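Local coordinates for TT1696 protein (Thermus thermophilus, PDB 1UFB), which is of unknown function, but belongs to the all-helical HEPN domain family and has been tentatively assigned a role in DNA binding, at residues C31-Q36 / Y85-R90; A18-L22 / A109-L113; A37-L42 / I119-V123. One frame throughout, in Å; residues are numbered along the deposited sequence.

Interaction 1 of 3, residues C31-Q36 / Y85-R90; sequences CFAAQQ and YYIPTR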
loop_
_atom_site.group_PDB
_atom_site.type_symbol
_atom_site.label_atom_id
_atom_site.label_comp_id
_atom_site.label_asym_id
_atom_site.label_seq_id
_atom_site.Cartn_x
_atom_site.Cartn_y
_atom_site.Cartn_z
ATOM N N CYS A 31 -1.267 -8.351 -5.161
ATOM C CA CYS A 31 -1.848 -9.010 -4.019
ATOM C C CYS A 31 -2.205 -7.980 -2.927
ATOM O O CYS A 31 -3.236 -8.096 -2.255
ATOM C CB CYS A 31 -0.862 -9.990 -3.373
ATOM S SG CYS A 31 -0.684 -11.533 -4.439
ATOM N N PHE A 32 -1.299 -7.028 -2.730
ATOM C CA PHE A 32 -1.577 -5.987 -1.735
ATOM C C PHE A 32 -2.826 -5.177 -2.162
ATOM O O PHE A 32 -3.758 -4.955 -1.374
ATOM C CB PHE A 32 -0.344 -5.075 -1.625
ATOM C CG PHE A 32 -0.576 -3.873 -0.737
ATOM C CD1 PHE A 32 -0.636 -4.059 0.641
ATOM C CD2 PHE A 32 -0.760 -2.591 -1.281
ATOM C CE1 PHE A 32 -0.865 -2.984 1.497
ATOM C CE2 PHE A 32 -0.998 -1.459 -0.424
ATOM C CZ PHE A 32 -1.047 -1.679 0.959
ATOM N N ALA A 33 -2.875 -4.796 -3.434
ATOM C CA ALA A 33 -3.995 -4.026 -3.935
ATOM C C ALA A 33 -5.276 -4.842 -3.817
ATOM O O ALA A 33 -6.295 -4.284 -3.546
ATOM C CB ALA A 33 -3.724 -3.520 -5.421
ATOM N N ALA A 34 -5.229 -6.167 -3.974
ATOM C CA ALA A 34 -6.432 -6.972 -3.820
ATOM C C ALA A 34 -6.880 -6.956 -2.350
ATOM O O ALA A 34 -8.080 -6.854 -2.021
ATOM C CB ALA A 34 -6.161 -8.438 -4.279
ATOM N N GLN A 35 -5.933 -7.126 -1.432
ATOM C CA GLN A 35 -6.357 -7.046 -0.006
ATOM C C GLN A 35 -6.977 -5.618 0.250
ATOM O O GLN A 35 -7.966 -5.492 1.002
ATOM C CB GLN A 35 -5.126 -7.243 0.934
ATOM C CG GLN A 35 -5.414 -7.097 2.463
ATOM C CD GLN A 35 -5.529 -5.611 2.932
ATOM O OE1 GLN A 35 -4.986 -4.713 2.299
ATOM N NE2 GLN A 35 -6.215 -5.374 4.109
ATOM N N GLN A 36 -6.398 -4.582 -0.365
ATOM C CA GLN A 36 -6.892 -3.223 -0.153
ATOM C C GLN A 36 -8.298 -3.048 -0.734
ATOM O O GLN A 36 -9.128 -2.290 -0.179
ATOM C CB GLN A 36 -5.922 -2.198 -0.775
ATOM C CG GLN A 36 -4.638 -1.980 0.032
ATOM C CD GLN A 36 -4.937 -1.231 1.340
ATOM O OE1 GLN A 36 -5.075 -1.824 2.483
ATOM N NE2 GLN A 36 -5.047 0.076 1.203
ATOM N N TYR A 85 -1.687 -10.636 2.878
ATOM C CA TYR A 85 -1.117 -9.763 1.823
ATOM C C TYR A 85 -0.984 -8.290 2.226
ATOM O O TYR A 85 -0.536 -7.488 1.398
ATOM C CB TYR A 85 -1.946 -9.853 0.531
ATOM C CG TYR A 85 -1.973 -11.277 -0.062
ATOM C CD1 TYR A 85 -3.081 -11.738 -0.798
ATOM C CD2 TYR A 85 -0.880 -12.124 0.088
ATOM C CE1 TYR A 85 -3.106 -13.038 -1.386
ATOM C CE2 TYR A 85 -0.884 -13.429 -0.511
ATOM C CZ TYR A 85 -2.009 -13.859 -1.242
ATOM O OH TYR A 85 -2.053 -15.087 -1.891
ATOM N N TYR A 86 -1.424 -7.923 3.440
ATOM C CA TYR A 86 -1.310 -6.528 3.825
ATOM C C TYR A 86 0.170 -6.120 4.091
ATOM O O TYR A 86 0.682 -5.152 3.532
ATOM C CB TYR A 86 -2.221 -6.233 5.035
ATOM C CG TYR A 86 -2.047 -4.827 5.545
ATOM C CD1 TYR A 86 -2.438 -3.713 4.769
ATOM C CD2 TYR A 86 -1.338 -4.604 6.760
ATOM C CE1 TYR A 86 -2.101 -2.358 5.216
ATOM C CE2 TYR A 86 -1.001 -3.339 7.178
ATOM C CZ TYR A 86 -1.380 -2.227 6.424
ATOM O OH TYR A 86 -1.060 -1.023 6.971
ATOM N N ILE A 87 0.872 -6.889 4.906
ATOM C CA ILE A 87 2.246 -6.561 5.207
ATOM C C ILE A 87 3.350 -7.336 4.415
ATOM O O ILE A 87 4.244 -6.707 3.847
ATOM C CB ILE A 87 2.507 -6.649 6.800
ATOM C CG1 ILE A 87 2.151 -5.267 7.429
ATOM C CG2 ILE A 87 4.041 -6.925 7.114
ATOM C CD1 ILE A 87 1.903 -5.229 9.013
ATOM N N PRO A 88 3.266 -8.685 4.327
ATOM C CA PRO A 88 4.282 -9.497 3.619
ATOM C C PRO A 88 4.549 -9.186 2.172
ATOM O O PRO A 88 5.627 -9.448 1.663
ATOM C CB PRO A 88 3.807 -10.965 3.855
ATOM C CG PRO A 88 3.120 -10.849 5.291
ATOM C CD PRO A 88 2.285 -9.550 5.018
ATOM N N THR A 89 3.590 -8.599 1.492
ATOM C CA THR A 89 3.802 -8.242 0.100
ATOM C C THR A 89 4.747 -7.063 -0.085
ATOM O O THR A 89 5.221 -6.822 -1.167
ATOM C CB THR A 89 2.472 -7.872 -0.536
ATOM O OG1 THR A 89 1.752 -6.960 0.350
ATOM C CG2 THR A 89 1.620 -9.137 -0.717
ATOM N N ARG A 90 5.048 -6.324 0.978
ATOM C CA ARG A 90 5.845 -5.083 0.856
ATOM C C ARG A 90 7.078 -5.026 1.767
ATOM O O ARG A 90 7.949 -4.195 1.557
ATOM C CB ARG A 90 4.986 -3.871 1.271
ATOM C CG ARG A 90 3.722 -3.670 0.417
ATOM C CD ARG A 90 2.904 -2.501 0.964
ATOM N NE ARG A 90 2.223 -2.858 2.206
ATOM C CZ ARG A 90 2.199 -2.092 3.324
ATOM N NH1 ARG A 90 2.849 -0.896 3.399
ATOM N NH2 ARG A 90 1.411 -2.457 4.330
#
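Residues 31-36 are regular helix, part of helix 27-48 in the HEPN helical bundle; residues 85-90 form a turn after helix 73-83 in which 86-89 keep helical backbone angles without the regular bonding. The backbones come closest at Phe32 and Tyr85, whose CA atoms are 5.2 Å apart, and 409 Å² is buried between the segments. No hydrogen bond joins them, so this corner of the bundle illustrates how a turn can be held on a helix by side-chain packing. Cys31 lies over one face of the Tyr85 ring: its SG is 4.1 Å from the Tyr85 ring centroid and close to the ring normal, a sulfur-aromatic contact, while its CB makes a CH-pi contact with the same face. Phe32 reaches into the curl of the turn. Its ring edge meets the carbonyl oxygens of Tyr85 and Tyr86, and CE1 of Phe32 touches CD1 of Tyr86 at 3.7 Å. Within the turn, Thr89 OG1 donates to Tyr85 O at 2.6 Å, holding the curl closed beside the phenyl ring. Across the dimer interface, Tyr86 packs on Tyr86 of the second subunit. The Arg90 guanidinium folds back on its own turn, with NH2 of Arg90 2.9 Å and NE 3.1 Å from Tyr86 O, and Arg90 CD makes a CH-pi contact over the face of the Phe32 ring, 3.8 Å from its centroid.

Interaction 2 of 3, residues A18-L22 / A109-L113; sequences AQGSL and AEEAL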
loop_
_atom_site.group_PDB
_atom_site.type_symbol
_atom_site.label_atom_id
_atom_site.label_comp_id
_atom_site.label_asym_id
_atom_site.label_seq_id
_atom_site.Cartn_x
_atom_site.Cartn_y
_atom_site.Cartn_z
ATOM N N ALA A 18 -5.116 -3.488 -8.974
ATOM C CA ALA A 18 -4.515 -4.838 -8.851
ATOM C C ALA A 18 -4.517 -5.535 -10.235
ATOM O O ALA A 18 -3.585 -6.253 -10.573
ATOM C CB ALA A 18 -5.285 -5.745 -7.743
ATOM N N GLN A 19 -5.585 -5.341 -11.014
ATOM C CA GLN A 19 -5.662 -5.950 -12.344
ATOM C C GLN A 19 -4.575 -5.394 -13.259
ATOM O O GLN A 19 -3.926 -6.133 -14.050
ATOM C CB GLN A 19 -7.021 -5.653 -12.964
ATOM C CG GLN A 19 -8.067 -6.565 -12.473
ATOM C CD GLN A 19 -9.209 -6.583 -13.421
ATOM O OE1 GLN A 19 -10.031 -5.633 -13.450
ATOM N NE2 GLN A 19 -9.268 -7.646 -14.261
ATOM N N GLY A 20 -4.356 -4.079 -13.169
ATOM C CA GLY A 20 -3.325 -3.466 -13.975
ATOM C C GLY A 20 -1.954 -3.874 -13.469
ATOM O O GLY A 20 -1.004 -3.962 -14.256
ATOM N N SER A 21 -1.838 -4.155 -12.169
ATOM C CA SER A 21 -0.525 -4.519 -11.597
ATOM C C SER A 21 -0.131 -5.903 -12.122
ATOM O O SER A 21 1.025 -6.211 -12.306
ATOM C CB SER A 21 -0.642 -4.527 -10.085
ATOM O OG SER A 21 -0.863 -3.189 -9.620
ATOM N N LEU A 22 -1.151 -6.707 -12.365
ATOM C CA LEU A 22 -0.981 -8.050 -12.877
ATOM C C LEU A 22 -0.353 -7.863 -14.269
ATOM O O LEU A 22 0.623 -8.521 -14.584
ATOM C CB LEU A 22 -2.370 -8.719 -12.906
ATOM C CG LEU A 22 -2.601 -10.184 -13.312
ATOM C CD1 LEU A 22 -1.839 -11.144 -12.341
ATOM C CD2 LEU A 22 -4.147 -10.471 -13.233
ATOM N N ALA A 109 -1.465 -13.952 -7.425
ATOM C CA ALA A 109 -2.116 -12.659 -7.602
ATOM C C ALA A 109 -3.419 -12.834 -8.341
ATOM O O ALA A 109 -4.393 -12.123 -8.053
ATOM C CB ALA A 109 -1.145 -11.673 -8.404
ATOM N N GLU A 110 -3.510 -13.752 -9.347
ATOM C CA GLU A 110 -4.867 -13.892 -9.974
ATOM C C GLU A 110 -5.861 -14.454 -8.977
ATOM O O GLU A 110 -7.037 -14.044 -8.909
ATOM C CB GLU A 110 -4.843 -14.752 -11.306
ATOM C CG GLU A 110 -3.939 -14.084 -12.346
ATOM C CD GLU A 110 -3.983 -14.727 -13.742
ATOM O OE1 GLU A 110 -4.718 -15.711 -13.886
ATOM O OE2 GLU A 110 -3.276 -14.217 -14.641
ATOM N N GLU A 111 -5.395 -15.391 -8.161
ATOM C CA GLU A 111 -6.265 -15.931 -7.128
ATOM C C GLU A 111 -6.646 -14.778 -6.153
ATOM O O GLU A 111 -7.817 -14.629 -5.746
ATOM C CB GLU A 111 -5.554 -17.036 -6.345
ATOM C CG GLU A 111 -6.391 -17.444 -5.135
ATOM C CD GLU A 111 -5.637 -18.451 -4.319
ATOM O OE1 GLU A 111 -4.655 -18.075 -3.583
ATOM O OE2 GLU A 111 -6.043 -19.636 -4.466
ATOM N N ALA A 112 -5.670 -13.914 -5.841
ATOM C CA ALA A 112 -5.957 -12.787 -4.933
ATOM C C ALA A 112 -7.054 -11.896 -5.529
ATOM O O ALA A 112 -7.984 -11.476 -4.809
ATOM C CB ALA A 112 -4.655 -12.016 -4.648
ATOM N N LEU A 113 -6.966 -11.609 -6.837
ATOM C CA LEU A 113 -8.033 -10.825 -7.493
ATOM C C LEU A 113 -9.357 -11.567 -7.401
ATOM O O LEU A 113 -10.382 -10.965 -7.144
ATOM C CB LEU A 113 -7.734 -10.558 -8.982
ATOM C CG LEU A 113 -6.634 -9.545 -9.310
ATOM C CD1 LEU A 113 -6.168 -9.735 -10.743
ATOM C CD2 LEU A 113 -7.164 -8.167 -9.179
#
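Ala18 opens the contact with a methyl group aimed at the partner helix: its CB lies 3.4 Å from CD2 of Leu113, and its small size lets the leucine come close to the backbone. On its other flank Ala18 packs on Ala33 of helix 27-48, so the residue sits where three helices converge. Next along the segment, Gln19 extends the same contact at its edge, with its backbone N 3.7 Å and its CG 3.8 Å from Leu113 CD2. Gly20 and Ser21 lie on a side of the helix that does not meet 109-113; the hydroxyl of Ser21 bonds to the carbonyl of His17 in its own helix, and the residue packs on His17 of the second subunit. One helical turn beyond Ala18, Leu22 points back across the gap. CD2 of Leu22 meets CD1 of Leu113 at 3.3 Å, while its CD1 lies 4.0 Å from Ala109 CB and 3.6 Å from CG of Glu110, whose carboxylate is salt-bridged to Arg106. Small and large residues therefore alternate in opposite order on the two helices: Ala18 faces Leu113, Leu22 faces Ala109, and both CA pairs are 7.1 Å apart. With axes 10.3 Å apart and chain directions at 162°, this is the antiparallel, mainly apolar helix pairing of a helical bundle, with no hydrogen bond between the segments, here joining helices 4-24 and 106-126 of the HEPN fold.

Interaction 3 of 3, residues A37-L42 / I119-V123; sequences AAEAAL and ILAFV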
loop_
_atom_site.group_PDB
_atom_site.type_symbol
_atom_site.label_atom_id
_atom_site.label_comp_id
_atom_site.label_asym_id
_atom_site.label_seq_id
_atom_site.Cartn_x
_atom_site.Cartn_y
_atom_site.Cartn_z
ATOM N N ALA A 37 -8.564 -3.733 -1.871
ATOM C CA ALA A 37 -9.923 -3.674 -2.459
ATOM C C ALA A 37 -10.890 -4.297 -1.468
ATOM O O ALA A 37 -11.946 -3.718 -1.175
ATOM C CB ALA A 37 -9.985 -4.457 -3.768
ATOM N N ALA A 38 -10.527 -5.475 -0.948
ATOM C CA ALA A 38 -11.424 -6.145 -0.001
ATOM C C ALA A 38 -11.673 -5.328 1.264
ATOM O O ALA A 38 -12.800 -5.210 1.773
ATOM C CB ALA A 38 -10.865 -7.544 0.394
ATOM N N GLU A 39 -10.599 -4.745 1.778
ATOM C CA GLU A 39 -10.668 -3.952 2.983
ATOM C C GLU A 39 -11.608 -2.731 2.787
ATOM O O GLU A 39 -12.504 -2.416 3.623
ATOM C CB GLU A 39 -9.196 -3.475 3.299
ATOM C CG GLU A 39 -9.098 -2.805 4.716
ATOM C CD GLU A 39 -7.782 -2.060 4.935
ATOM O OE1 GLU A 39 -6.721 -2.681 4.901
ATOM O OE2 GLU A 39 -7.826 -0.840 5.174
ATOM N N ALA A 40 -11.347 -1.976 1.725
ATOM C CA ALA A 40 -12.144 -0.748 1.438
ATOM C C ALA A 40 -13.664 -1.117 1.210
ATOM O O ALA A 40 -14.589 -0.400 1.717
ATOM C CB ALA A 40 -11.546 -0.008 0.169
ATOM N N ALA A 41 -13.889 -2.221 0.514
ATOM C CA ALA A 41 -15.287 -2.649 0.241
ATOM C C ALA A 41 -15.975 -2.963 1.543
ATOM O O ALA A 41 -17.128 -2.507 1.755
ATOM C CB ALA A 41 -15.323 -3.881 -0.656
ATOM N N LEU A 42 -15.305 -3.727 2.443
ATOM C CA LEU A 42 -15.943 -4.044 3.706
ATOM C C LEU A 42 -16.103 -2.813 4.574
ATOM O O LEU A 42 -17.089 -2.689 5.244
ATOM C CB LEU A 42 -15.207 -5.172 4.454
ATOM C CG LEU A 42 -15.371 -6.527 3.747
ATOM C CD1 LEU A 42 -14.503 -7.575 4.323
ATOM C CD2 LEU A 42 -16.865 -6.978 3.911
ATOM N N ILE A 119 -15.361 -10.769 -2.408
ATOM C CA ILE A 119 -15.683 -9.859 -1.309
ATOM C C ILE A 119 -16.472 -8.654 -1.818
ATOM O O ILE A 119 -17.508 -8.273 -1.228
ATOM C CB ILE A 119 -14.409 -9.363 -0.591
ATOM C CG1 ILE A 119 -13.654 -10.562 0.035
ATOM C CG2 ILE A 119 -14.780 -8.299 0.474
ATOM C CD1 ILE A 119 -14.251 -11.141 1.300
ATOM N N LEU A 120 -15.989 -8.053 -2.908
ATOM C CA LEU A 120 -16.641 -6.897 -3.520
ATOM C C LEU A 120 -18.074 -7.232 -3.926
ATOM O O LEU A 120 -19.008 -6.420 -3.699
ATOM C CB LEU A 120 -15.907 -6.491 -4.808
ATOM C CG LEU A 120 -15.189 -5.166 -4.624
ATOM C CD1 LEU A 120 -16.271 -4.057 -4.382
ATOM C CD2 LEU A 120 -14.205 -5.347 -3.404
ATOM N N ALA A 121 -18.242 -8.415 -4.494
ATOM C CA ALA A 121 -19.606 -8.807 -5.014
ATOM C C ALA A 121 -20.570 -9.009 -3.848
ATOM O O ALA A 121 -21.722 -8.617 -3.918
ATOM C CB ALA A 121 -19.496 -10.082 -5.883
ATOM N N PHE A 122 -20.078 -9.610 -2.779
ATOM C CA PHE A 122 -20.865 -9.830 -1.545
ATOM C C PHE A 122 -21.253 -8.429 -1.029
ATOM O O PHE A 122 -22.427 -8.136 -0.741
ATOM C CB PHE A 122 -19.985 -10.608 -0.541
ATOM C CG PHE A 122 -20.440 -10.542 0.902
ATOM C CD1 PHE A 122 -21.441 -11.383 1.384
ATOM C CD2 PHE A 122 -19.840 -9.626 1.788
ATOM C CE1 PHE A 122 -21.846 -11.306 2.722
ATOM C CE2 PHE A 122 -20.243 -9.544 3.133
ATOM C CZ PHE A 122 -21.246 -10.382 3.597
ATOM N N VAL A 123 -20.282 -7.527 -0.936
ATOM C CA VAL A 123 -20.606 -6.191 -0.470
ATOM C C VAL A 123 -21.633 -5.476 -1.392
ATOM O O VAL A 123 -22.577 -4.811 -0.917
ATOM C CB VAL A 123 -19.309 -5.326 -0.360
ATOM C CG1 VAL A 123 -19.696 -3.849 -0.229
ATOM C CG2 VAL A 123 -18.489 -5.778 0.889
#
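Leu120 lays its CD2 methyl against Ala41, 3.3 Å from the Ala41 CB, and the same CD2 lies 3.6 Å from the carbonyl O of Ala37 one turn earlier. An off-well chi1 of -110° accompanies this placement, in which the methyl group fills the space between two alanines on successive turns. Ile119 sits beside it: CG2 of Ile119 is 4.0 Å from Ala38 CB and 3.8 Å from CG of Leu42, so it too spans a turn of segment 37-42. The general principle is that small residues allow helices to approach. Here Ala38 with Ile119 and Ala41 with Leu120 bring CA atoms within 5.8 Å, and the local axes pass 9.1 Å apart. The two segments run nearly parallel, at 12°, although 76 residues separate them: helices 27-48 and 106-126 of the HEPN bundle are pointed the same way, and helix 4-24 flanks their junction, where Ala11 packs on Ala41 and Leu8 on both Leu120 and Val123. Further along, Val123 takes over from Leu120. Its CG2 contacts Ala41 CB at 4.0 Å and Leu42 CD2 at 3.6 Å, while CG1 of Val123 lies 3.5 Å from the carbonyl O of Ala41. Leu42 thus meets both Ile119 and Val123, and is backed by Ile58 and Leu61 of helix 58-63. Its CD2 also approaches the edge of the Phe122 ring, 4.3 Å from CE2 of Phe122, whose ring packs against Leu75 of helix 73-83 as well.

Overall arrangement
From the N terminus, helix 4-24 supplies residues 18-22 and helix 27-48 follows directly, carrying residues 31-36 and then 37-42. Interaction 1 closes a loop when the chain returns at 85-90, after helices 58-63 and 73-83. Helix 106-126 then closes the other two, interaction 2 at 109-113 and interaction 3 at 119-123. Interaction 1 is nested within the loop of interaction 2, whereas interaction 3 crosses both. Interactions 1 and 2 touch directly, as where Ala33 CB lies 3.6 Å from Ala18 CB; interactions 1 and 3 occupy adjoining parts of helix 27-48. Together they tie three long helices and one connecting turn into a single bundle.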